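Local coordinates for Non-structural protein 3 (Porcine deltacoronavirus, PDB 6LN0) that probably processes the viral polyprotein through its papain-like protease domain and, through its macro domain, probably recognises ADP-ribose or related groups, at residues W298-T303 with Q315-L320; K222-L226 with R277-L283; Y351-P356 with V417-H422. One frame throughout, in Å; residues are numbered along the deposited sequence.

Interaction 1 of 3, residues W298-T303 with Q315-L320; sequences WIYAST and QVISLL
Two helices of the papain-like protease region cross nearly at right angles here, an arrangement consistent with the helical thumb of coronavirus papain-like proteases. Segment 298-303 is the C-terminal part of helix 293-302, with Thr303 the first residue to leave helical phi/psi (-103/9); segment 315-320 is helical throughout. Their axes approach to 10.4 Å, with 106° between N-to-C directions, and the register pairs the CA atoms of Ile299 with Val316 (6.9 Å), Ser302 with Leu319 (7.7 Å) and Thr303 with Gln315 (6.7 Å).

Apolar packing dominates. Leu319 (chi1 t, chi2 p) points toward the partner helix and sets CD2 over the six-membered ring of Trp298 (chi1 t, chi2 70°), a CH-pi contact 4.0 Å from its centroid and 22° off the normal; its CD1 reaches Ser302 CB at 3.6 Å. Leu320 (m, t) places CD2 at the indole edge, 3.7 Å from Trp298 CZ3, and 3.4 Å from Ile299 CD1. Ile299 (chi1 m) CG2 meets Val316 CG2 at 4.0 Å.

Polar contacts are sparser. Gln315 NE2 donates a weak bond to Thr303 O (3.5 Å), while its OE1 accepts from Arg305. Within 298-303, Ser302 OG bonds Trp298 O (2.8 Å) and Thr303 OG1 bonds Ile299 O (2.9 Å).

With both hydroxyls turned back onto carbonyls of the preceding turn and the amide bond weak, the 377 Å² interface rests mainly on hydrophobic and CH-pi packing.

Interaction 2 of 3, residues K222-L226 with R277-L283; sequences KELDL and RPAIDAL
Lys222 and Glu223 form the last residues of helix 215-223, and the chain leaves it opposite the first turn of helix 278-287. Lys222 points away, but its O accepts from Asp225 N at 3.2 Å. Glu223 sits nearest Ala279, CA to CA 6.6 Å, and its carbonyl O is the main polar acceptor: Arg277 gives it two hydrogen bonds, from NH1 at 2.9 Å and NH2 at 3.0 Å, with the oxygen near the guanidinium plane. Arg277 occupies the N-cap of its own helix (phi/psi -60/160) and reaches across with chi1 p and chi2 and chi3 both t; its NE is held by Asn323. Ala279 CB also packs against Glu223 O, at 3.8 Å. The join thus brings a helix C-terminus against a helix N-terminus inside the helical part of the papain-like protease region, which probably corresponds to the thumb of related coronavirus papain-like proteases. Leu224 (m, t) starts with its CA-CB bond away, yet its CD2 arrives 3.7 Å from Ile280 CD1 and 4.0 Å from Leu283 CD1. Asp225, with positive phi (66/38), ends the helix in a Schellman motif. Its carboxylate stays beyond salt-bridge range, OD2 to Arg277 NH2 4.2 Å, and well out of the guanidinium plane.

Interaction 3 of 3, residues Y351-P356 with V417-H422; sequences YDPIQP and VVATYH
The loop between strands 338-346 and 358-360 packs here on an inner strand, 416-423, set between strands 376-383 and 391-395 of the large mixed sheet that in papain-like proteases of this family runs from palm to zinc-bearing fingers. Segment 351-356 has no regular secondary structure; its core is a type I beta turn from Asp352 to Gln355, with Gln355 N bonded to Asp352 O at 2.9 Å and an Asx turn in which Asp352 OD1 accepts from Ile354 N at 3.1 Å. Segment 417-422 is extended and presents alternate residues Thr420 and His422 to the loop, along with Val417. The nearest CA pairs are Pro353 with Thr420 (6.2 Å) and Pro356 with His422 (7.4 Å). Tyr351, chi1 t, directs its ring at the strand: CE2 lies 4.0 Å from Val417 CG1. Pro353 adds to this apolar patch, with CG 3.5 Å from Val417 CG1, and its CB stands 3.9 Å from Thr420 CG2. His422, chi1 m, turns a ring face to Pro356, whose CD forms a CH-pi contact 3.8 Å from the ring centroid and 26° off the normal. His422 NE2 donates weakly to Thr420 OG1 (2.7 Å), and that same OG1 shares a hydrogen bond with Tyr351 OH at 2.9 Å.

How the interactions relate
Interactions 1 and 2 adjoin in the helical part of the protease region, their centres 12 Å apart. Trp298 joins them: its NE1 lies 2.8 Å from Leu224 O, a probable hydrogen bond, its CE2 is 3.6 Å from Ile280 CD1 and its CB 3.8 Å from Leu283 CD1. Ser302 OG also packs 3.4 Å from Leu226 CD2. Interaction 3 lies where a loop meets the sheet, its centre 20 Å from that of interaction 1, and meets it through Ile317 CG2 and Ala419 CB, 4.1 Å apart. Interactions 2 and 3 do not touch, their nearest atoms being about 15 Å apart. Of the zinc site formed by Cys334, Cys335, Cys360 and Cys363, the metal is about 14 Å from the Gln355 side chain of interaction 3.

Interaction 1 of 3, residues W298-T303 with Q315-L320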
loop_
_atom_site.group_PDB
_atom_site.type_symbol
_atom_site.label_atom_id
_atom_site.label_comp_id
_atom_site.label_asym_id
_atom_site.label_seq_id
_atom_site.Cartn_x
_atom_site.Cartn_y
_atom_site.Cartn_z
ATOM N N TRP A 298 5.157 -15.575 11.381
ATOM C CA TRP A 298 5.122 -14.663 12.514
ATOM C C TRP A 298 6.479 -14.565 13.213
ATOM O O TRP A 298 6.869 -13.483 13.665
ATOM C CB TRP A 298 4.035 -15.104 13.491
ATOM C CG TRP A 298 3.928 -14.216 14.675
ATOM C CD1 TRP A 298 3.452 -12.919 14.710
ATOM C CD2 TRP A 298 4.299 -14.541 16.018
ATOM N NE1 TRP A 298 3.506 -12.434 15.998
ATOM C CE2 TRP A 298 4.016 -13.405 16.820
ATOM C CE3 TRP A 298 4.831 -15.676 16.621
ATOM C CZ2 TRP A 298 4.268 -13.380 18.186
ATOM C CZ3 TRP A 298 5.070 -15.652 17.990
ATOM C CH2 TRP A 298 4.790 -14.518 18.753
ATOM N N ILE A 299 7.221 -15.670 13.326
ATOM C CA ILE A 299 8.511 -15.578 14.010
ATOM C C ILE A 299 9.469 -14.726 13.201
ATOM O O ILE A 299 10.166 -13.860 13.743
ATOM C CB ILE A 299 9.115 -16.967 14.279
ATOM C CG1 ILE A 299 8.129 -17.853 15.010
ATOM C CG2 ILE A 299 10.411 -16.826 15.046
ATOM C CD1 ILE A 299 8.298 -17.872 16.411
ATOM N N TYR A 300 9.531 -14.971 11.895
ATOM C CA TYR A 300 10.458 -14.223 11.053
ATOM C C TYR A 300 10.127 -12.739 11.031
ATOM O O TYR A 300 11.035 -11.899 11.083
ATOM C CB TYR A 300 10.435 -14.764 9.633
ATOM C CG TYR A 300 11.427 -15.875 9.357
ATOM C CD1 TYR A 300 12.694 -15.584 8.886
ATOM C CD2 TYR A 300 11.073 -17.215 9.529
ATOM C CE1 TYR A 300 13.587 -16.579 8.598
ATOM C CE2 TYR A 300 11.954 -18.212 9.245
ATOM C CZ TYR A 300 13.221 -17.892 8.782
ATOM O OH TYR A 300 14.128 -18.884 8.496
ATOM N N ALA A 301 8.834 -12.390 10.938
ATOM C CA ALA A 301 8.457 -10.974 10.873
ATOM C C ALA A 301 8.656 -10.275 12.217
ATOM O O ALA A 301 9.015 -9.094 12.261
ATOM C CB ALA A 301 7.002 -10.824 10.417
ATOM N N SER A 302 8.408 -10.979 13.323
ATOM C CA SER A 302 8.609 -10.367 14.634
ATOM C C SER A 302 10.087 -10.103 14.928
ATOM O O SER A 302 10.402 -9.153 15.654
ATOM C CB SER A 302 8.009 -11.248 15.733
ATOM O OG SER A 302 6.620 -11.439 15.532
ATOM N N THR A 303 11.003 -10.925 14.400
ATOM C CA THR A 303 12.428 -10.746 14.662
ATOM C C THR A 303 13.159 -10.118 13.481
ATOM O O THR A 303 14.388 -10.033 13.500
ATOM C CB THR A 303 13.093 -12.081 15.072
ATOM O OG1 THR A 303 12.980 -13.052 14.031
ATOM C CG2 THR A 303 12.429 -12.661 16.283
ATOM N N GLN A 315 16.533 -14.245 20.521
ATOM C CA GLN A 315 15.416 -13.465 19.993
ATOM C C GLN A 315 14.141 -14.298 19.917
ATOM O O GLN A 315 13.067 -13.861 20.338
ATOM C CB GLN A 315 15.766 -12.932 18.603
ATOM C CG GLN A 315 16.236 -11.485 18.530
ATOM C CD GLN A 315 16.277 -10.974 17.078
ATOM O OE1 GLN A 315 16.992 -11.524 16.230
ATOM N NE2 GLN A 315 15.500 -9.928 16.790
ATOM N N VAL A 316 14.247 -15.516 19.390
ATOM C CA VAL A 316 13.060 -16.340 19.202
ATOM C C VAL A 316 12.453 -16.717 20.548
ATOM O O VAL A 316 11.271 -16.465 20.802
ATOM C CB VAL A 316 13.394 -17.582 18.362
ATOM C CG1 VAL A 316 12.180 -18.497 18.262
ATOM C CG2 VAL A 316 13.916 -17.157 16.996
ATOM N N ILE A 317 13.250 -17.328 21.435
ATOM C CA ILE A 317 12.671 -17.795 22.690
ATOM C C ILE A 317 12.137 -16.619 23.502
ATOM O O ILE A 317 11.130 -16.749 24.208
ATOM C CB ILE A 317 13.676 -18.651 23.503
ATOM C CG1 ILE A 317 12.959 -19.223 24.712
ATOM C CG2 ILE A 317 14.876 -17.847 23.999
ATOM C CD1 ILE A 317 11.763 -20.066 24.333
ATOM N N SER A 318 12.776 -15.458 23.399
ATOM C CA SER A 318 12.287 -14.302 24.133
ATOM C C SER A 318 10.987 -13.780 23.532
ATOM O O SER A 318 10.093 -13.334 24.262
ATOM C CB SER A 318 13.350 -13.212 24.162
ATOM O OG SER A 318 12.735 -11.940 24.322
ATOM N N LEU A 319 10.858 -13.838 22.202
ATOM C CA LEU A 319 9.598 -13.483 21.559
ATOM C C LEU A 319 8.471 -14.404 22.008
ATOM O O LEU A 319 7.394 -13.942 22.396
ATOM C CB LEU A 319 9.748 -13.540 20.040
ATOM C CG LEU A 319 8.403 -13.484 19.326
ATOM C CD1 LEU A 319 7.947 -12.054 19.260
ATOM C CD2 LEU A 319 8.521 -14.088 17.945
ATOM N N LEU A 320 8.708 -15.715 21.985
ATOM C CA LEU A 320 7.662 -16.661 22.350
ATOM C C LEU A 320 7.232 -16.481 23.794
ATOM O O LEU A 320 6.032 -16.422 24.093
ATOM C CB LEU A 320 8.145 -18.090 22.115
ATOM C CG LEU A 320 8.555 -18.381 20.669
ATOM C CD1 LEU A 320 8.961 -19.855 20.543
ATOM C CD2 LEU A 320 7.439 -17.988 19.665
#

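Interaction 2 of 3, residues K222-L226 with R277-L283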
loop_
_atom_site.group_PDB
_atom_site.type_symbol
_atom_site.label_atom_id
_atom_site.label_comp_id
_atom_site.label_asym_id
_atom_site.label_seq_id
_atom_site.Cartn_x
_atom_site.Cartn_y
_atom_site.Cartn_z
ATOM N N LYS A 222 -1.914 -5.490 14.538
ATOM C CA LYS A 222 -1.807 -5.233 15.968
ATOM C C LYS A 222 -2.131 -6.478 16.791
ATOM O O LYS A 222 -1.553 -6.669 17.866
ATOM C CB LYS A 222 -2.696 -4.049 16.383
ATOM C CG LYS A 222 -2.059 -2.655 16.145
ATOM C CD LYS A 222 -2.186 -2.220 14.648
ATOM C CE LYS A 222 -1.223 -1.111 14.200
ATOM N NZ LYS A 222 0.211 -1.568 14.079
ATOM N N GLU A 223 -3.015 -7.351 16.306
ATOM C CA GLU A 223 -3.242 -8.593 17.032
ATOM C C GLU A 223 -1.970 -9.430 17.106
ATOM O O GLU A 223 -1.753 -10.152 18.090
ATOM C CB GLU A 223 -4.361 -9.385 16.371
ATOM C CG GLU A 223 -5.698 -9.197 17.054
ATOM C CD GLU A 223 -6.649 -10.356 16.810
ATOM O OE1 GLU A 223 -6.211 -11.368 16.223
ATOM O OE2 GLU A 223 -7.836 -10.259 17.207
ATOM N N LEU A 224 -1.124 -9.329 16.080
ATOM C CA LEU A 224 0.121 -10.074 15.943
ATOM C C LEU A 224 1.335 -9.301 16.439
ATOM O O LEU A 224 2.448 -9.830 16.371
ATOM C CB LEU A 224 0.343 -10.463 14.473
ATOM C CG LEU A 224 -0.562 -11.563 13.929
ATOM C CD1 LEU A 224 -0.195 -11.932 12.494
ATOM C CD2 LEU A 224 -0.504 -12.784 14.814
ATOM N N ASP A 225 1.145 -8.058 16.901
ATOM C CA ASP A 225 2.221 -7.211 17.419
ATOM C C ASP A 225 3.213 -6.822 16.331
ATOM O O ASP A 225 4.419 -6.767 16.573
ATOM C CB ASP A 225 2.967 -7.885 18.570
ATOM C CG ASP A 225 2.485 -7.444 19.905
ATOM O OD1 ASP A 225 1.478 -6.704 19.932
ATOM O OD2 ASP A 225 3.109 -7.844 20.924
ATOM N N LEU A 226 2.728 -6.563 15.129
ATOM C CA LEU A 226 3.614 -6.164 14.048
ATOM C C LEU A 226 3.226 -4.784 13.555
ATOM O O LEU A 226 2.040 -4.461 13.469
ATOM C CB LEU A 226 3.570 -7.160 12.884
ATOM C CG LEU A 226 3.581 -8.657 13.183
ATOM C CD1 LEU A 226 3.408 -9.422 11.880
ATOM C CD2 LEU A 226 4.853 -9.090 13.914
ATOM N N ARG A 277 -0.802 -16.371 24.495
ATOM C CA ARG A 277 -2.030 -15.595 24.450
ATOM C C ARG A 277 -2.893 -16.014 23.244
ATOM O O ARG A 277 -2.396 -16.612 22.290
ATOM C CB ARG A 277 -1.696 -14.104 24.396
ATOM C CG ARG A 277 -1.198 -13.640 23.060
ATOM C CD ARG A 277 -0.632 -12.265 23.196
ATOM N NE ARG A 277 0.172 -11.860 22.059
ATOM C CZ ARG A 277 -0.318 -11.296 20.962
ATOM N NH1 ARG A 277 -1.621 -11.079 20.846
ATOM N NH2 ARG A 277 0.499 -10.940 19.981
ATOM N N PRO A 278 -4.198 -15.711 23.279
ATOM C CA PRO A 278 -5.126 -16.309 22.295
ATOM C C PRO A 278 -4.724 -16.178 20.827
ATOM O O PRO A 278 -4.735 -17.173 20.096
ATOM C CB PRO A 278 -6.434 -15.562 22.602
ATOM C CG PRO A 278 -6.369 -15.351 24.080
ATOM C CD PRO A 278 -4.932 -15.021 24.361
ATOM N N ALA A 279 -4.377 -14.979 20.368
ATOM C CA ALA A 279 -4.037 -14.825 18.958
ATOM C C ALA A 279 -2.877 -15.731 18.560
ATOM O O ALA A 279 -2.879 -16.302 17.465
ATOM C CB ALA A 279 -3.707 -13.369 18.645
ATOM N N ILE A 280 -1.885 -15.889 19.437
ATOM C CA ILE A 280 -0.684 -16.618 19.048
ATOM C C ILE A 280 -0.884 -18.119 19.252
ATOM O O ILE A 280 -0.365 -18.920 18.470
ATOM C CB ILE A 280 0.565 -16.095 19.801
ATOM C CG1 ILE A 280 0.799 -14.599 19.536
ATOM C CG2 ILE A 280 1.835 -16.861 19.412
ATOM C CD1 ILE A 280 0.653 -14.156 18.019
ATOM N N ASP A 281 -1.669 -18.523 20.257
ATOM C CA ASP A 281 -1.936 -19.947 20.448
ATOM C C ASP A 281 -2.660 -20.525 19.241
ATOM O O ASP A 281 -2.528 -21.722 18.948
ATOM C CB ASP A 281 -2.746 -20.163 21.736
ATOM C CG ASP A 281 -2.796 -21.633 22.172
ATOM O OD1 ASP A 281 -1.739 -22.215 22.464
ATOM O OD2 ASP A 281 -3.903 -22.209 22.237
ATOM N N ALA A 282 -3.395 -19.676 18.509
ATOM C CA ALA A 282 -4.046 -20.101 17.273
ATOM C C ALA A 282 -3.031 -20.450 16.190
ATOM O O ALA A 282 -3.226 -21.418 15.445
ATOM C CB ALA A 282 -5.007 -19.013 16.770
ATOM N N LEU A 283 -1.967 -19.653 16.043
ATOM C CA LEU A 283 -0.934 -20.044 15.093
ATOM C C LEU A 283 -0.233 -21.304 15.579
ATOM O O LEU A 283 0.063 -22.215 14.792
ATOM C CB LEU A 283 0.070 -18.908 14.890
ATOM C CG LEU A 283 -0.471 -17.485 14.647
ATOM C CD1 LEU A 283 0.649 -16.561 14.228
ATOM C CD2 LEU A 283 -1.590 -17.470 13.614
#

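Interaction 3 of 3, residues Y351-P356 with V417-H422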
loop_
_atom_site.group_PDB
_atom_site.type_symbol
_atom_site.label_atom_id
_atom_site.label_comp_id
_atom_site.label_asym_id
_atom_site.label_seq_id
_atom_site.Cartn_x
_atom_site.Cartn_y
_atom_site.Cartn_z
ATOM N N TYR A 351 26.166 -15.402 33.891
ATOM C CA TYR A 351 25.208 -16.371 33.392
ATOM C C TYR A 351 25.688 -17.771 33.720
ATOM O O TYR A 351 26.792 -18.165 33.335
ATOM C CB TYR A 351 25.024 -16.241 31.883
ATOM C CG TYR A 351 24.090 -17.298 31.341
ATOM C CD1 TYR A 351 22.907 -17.581 32.003
ATOM C CD2 TYR A 351 24.384 -18.011 30.184
ATOM C CE1 TYR A 351 22.038 -18.529 31.552
ATOM C CE2 TYR A 351 23.496 -18.975 29.698
ATOM C CZ TYR A 351 22.319 -19.229 30.400
ATOM O OH TYR A 351 21.399 -20.169 29.969
ATOM N N ASP A 352 24.835 -18.531 34.392
ATOM C CA ASP A 352 25.160 -19.878 34.848
ATOM C C ASP A 352 24.081 -20.829 34.356
ATOM O O ASP A 352 22.955 -20.800 34.885
ATOM C CB ASP A 352 25.273 -19.898 36.370
ATOM C CG ASP A 352 25.813 -21.215 36.901
ATOM O OD1 ASP A 352 25.560 -22.263 36.262
ATOM O OD2 ASP A 352 26.467 -21.190 37.973
ATOM N N PRO A 353 24.366 -21.690 33.379
ATOM C CA PRO A 353 23.303 -22.539 32.819
ATOM C C PRO A 353 22.622 -23.474 33.812
ATOM O O PRO A 353 21.623 -24.092 33.433
ATOM C CB PRO A 353 24.019 -23.334 31.711
ATOM C CG PRO A 353 25.417 -22.821 31.656
ATOM C CD PRO A 353 25.506 -21.567 32.461
ATOM N N ILE A 354 23.105 -23.627 35.047
ATOM C CA ILE A 354 22.398 -24.453 36.014
ATOM C C ILE A 354 21.932 -23.688 37.234
ATOM O O ILE A 354 21.357 -24.246 38.158
ATOM C CB ILE A 354 23.234 -25.685 36.441
ATOM C CG1 ILE A 354 24.502 -25.242 37.153
ATOM C CG2 ILE A 354 23.542 -26.581 35.242
ATOM C CD1 ILE A 354 25.204 -26.393 37.816
ATOM N N GLN A 355 22.145 -22.343 37.253
ATOM C CA GLN A 355 21.708 -21.523 38.364
ATOM C C GLN A 355 21.195 -20.185 37.826
ATOM O O GLN A 355 21.983 -19.262 37.571
ATOM C CB GLN A 355 22.846 -21.337 39.364
ATOM C CG GLN A 355 22.550 -20.332 40.406
ATOM C CD GLN A 355 21.888 -20.948 41.597
ATOM O OE1 GLN A 355 20.779 -21.480 41.501
ATOM N NE2 GLN A 355 22.569 -20.906 42.733
ATOM N N PRO A 356 19.888 -20.043 37.651
ATOM C CA PRO A 356 19.347 -18.786 37.121
ATOM C C PRO A 356 19.448 -17.649 38.122
ATOM O O PRO A 356 19.298 -17.835 39.331
ATOM C CB PRO A 356 17.887 -19.137 36.830
ATOM C CG PRO A 356 17.571 -20.211 37.830
ATOM C CD PRO A 356 18.832 -21.031 37.925
ATOM N N VAL A 417 26.170 -22.357 25.517
ATOM C CA VAL A 417 24.726 -22.412 25.721
ATOM C C VAL A 417 24.227 -20.970 25.764
ATOM O O VAL A 417 24.923 -20.083 26.288
ATOM C CB VAL A 417 24.369 -23.204 26.998
ATOM C CG1 VAL A 417 24.820 -22.469 28.220
ATOM C CG2 VAL A 417 22.871 -23.453 27.075
ATOM N N VAL A 418 23.084 -20.709 25.126
ATOM C CA VAL A 418 22.556 -19.349 25.016
ATOM C C VAL A 418 21.151 -19.188 25.574
ATOM O O VAL A 418 20.678 -18.047 25.702
ATOM C CB VAL A 418 22.611 -18.815 23.567
ATOM C CG1 VAL A 418 24.053 -18.673 23.142
ATOM C CG2 VAL A 418 21.809 -19.710 22.611
ATOM N N ALA A 419 20.484 -20.266 25.954
ATOM C CA ALA A 419 19.235 -20.144 26.687
ATOM C C ALA A 419 19.015 -21.452 27.428
ATOM O O ALA A 419 19.369 -22.514 26.916
ATOM C CB ALA A 419 18.056 -19.845 25.747
ATOM N N THR A 420 18.424 -21.365 28.620
ATOM C CA THR A 420 18.091 -22.524 29.437
ATOM C C THR A 420 16.719 -22.313 30.050
ATOM O O THR A 420 16.323 -21.181 30.352
ATOM C CB THR A 420 19.108 -22.755 30.575
ATOM O OG1 THR A 420 19.279 -21.540 31.312
ATOM C CG2 THR A 420 20.465 -23.201 30.029
ATOM N N TYR A 421 15.987 -23.408 30.230
ATOM C CA TYR A 421 14.714 -23.387 30.940
ATOM C C TYR A 421 14.865 -24.087 32.285
ATOM O O TYR A 421 15.348 -25.219 32.349
ATOM C CB TYR A 421 13.602 -24.057 30.135
ATOM C CG TYR A 421 12.354 -24.210 30.953
ATOM C CD1 TYR A 421 11.594 -23.090 31.296
ATOM C CD2 TYR A 421 11.956 -25.452 31.437
ATOM C CE1 TYR A 421 10.456 -23.199 32.083
ATOM C CE2 TYR A 421 10.817 -25.568 32.220
ATOM C CZ TYR A 421 10.068 -24.424 32.528
ATOM O OH TYR A 421 8.935 -24.505 33.293
ATOM N N HIS A 422 14.437 -23.419 33.348
ATOM C CA HIS A 422 14.562 -23.903 34.717
ATOM C C HIS A 422 13.160 -24.097 35.286
ATOM O O HIS A 422 12.492 -23.125 35.643
ATOM C CB HIS A 422 15.357 -22.925 35.563
ATOM C CG HIS A 422 16.641 -22.470 34.934
ATOM N ND1 HIS A 422 17.869 -23.014 35.263
ATOM C CD2 HIS A 422 16.894 -21.492 34.029
ATOM C CE1 HIS A 422 18.819 -22.400 34.577
ATOM N NE2 HIS A 422 18.254 -21.471 33.823
#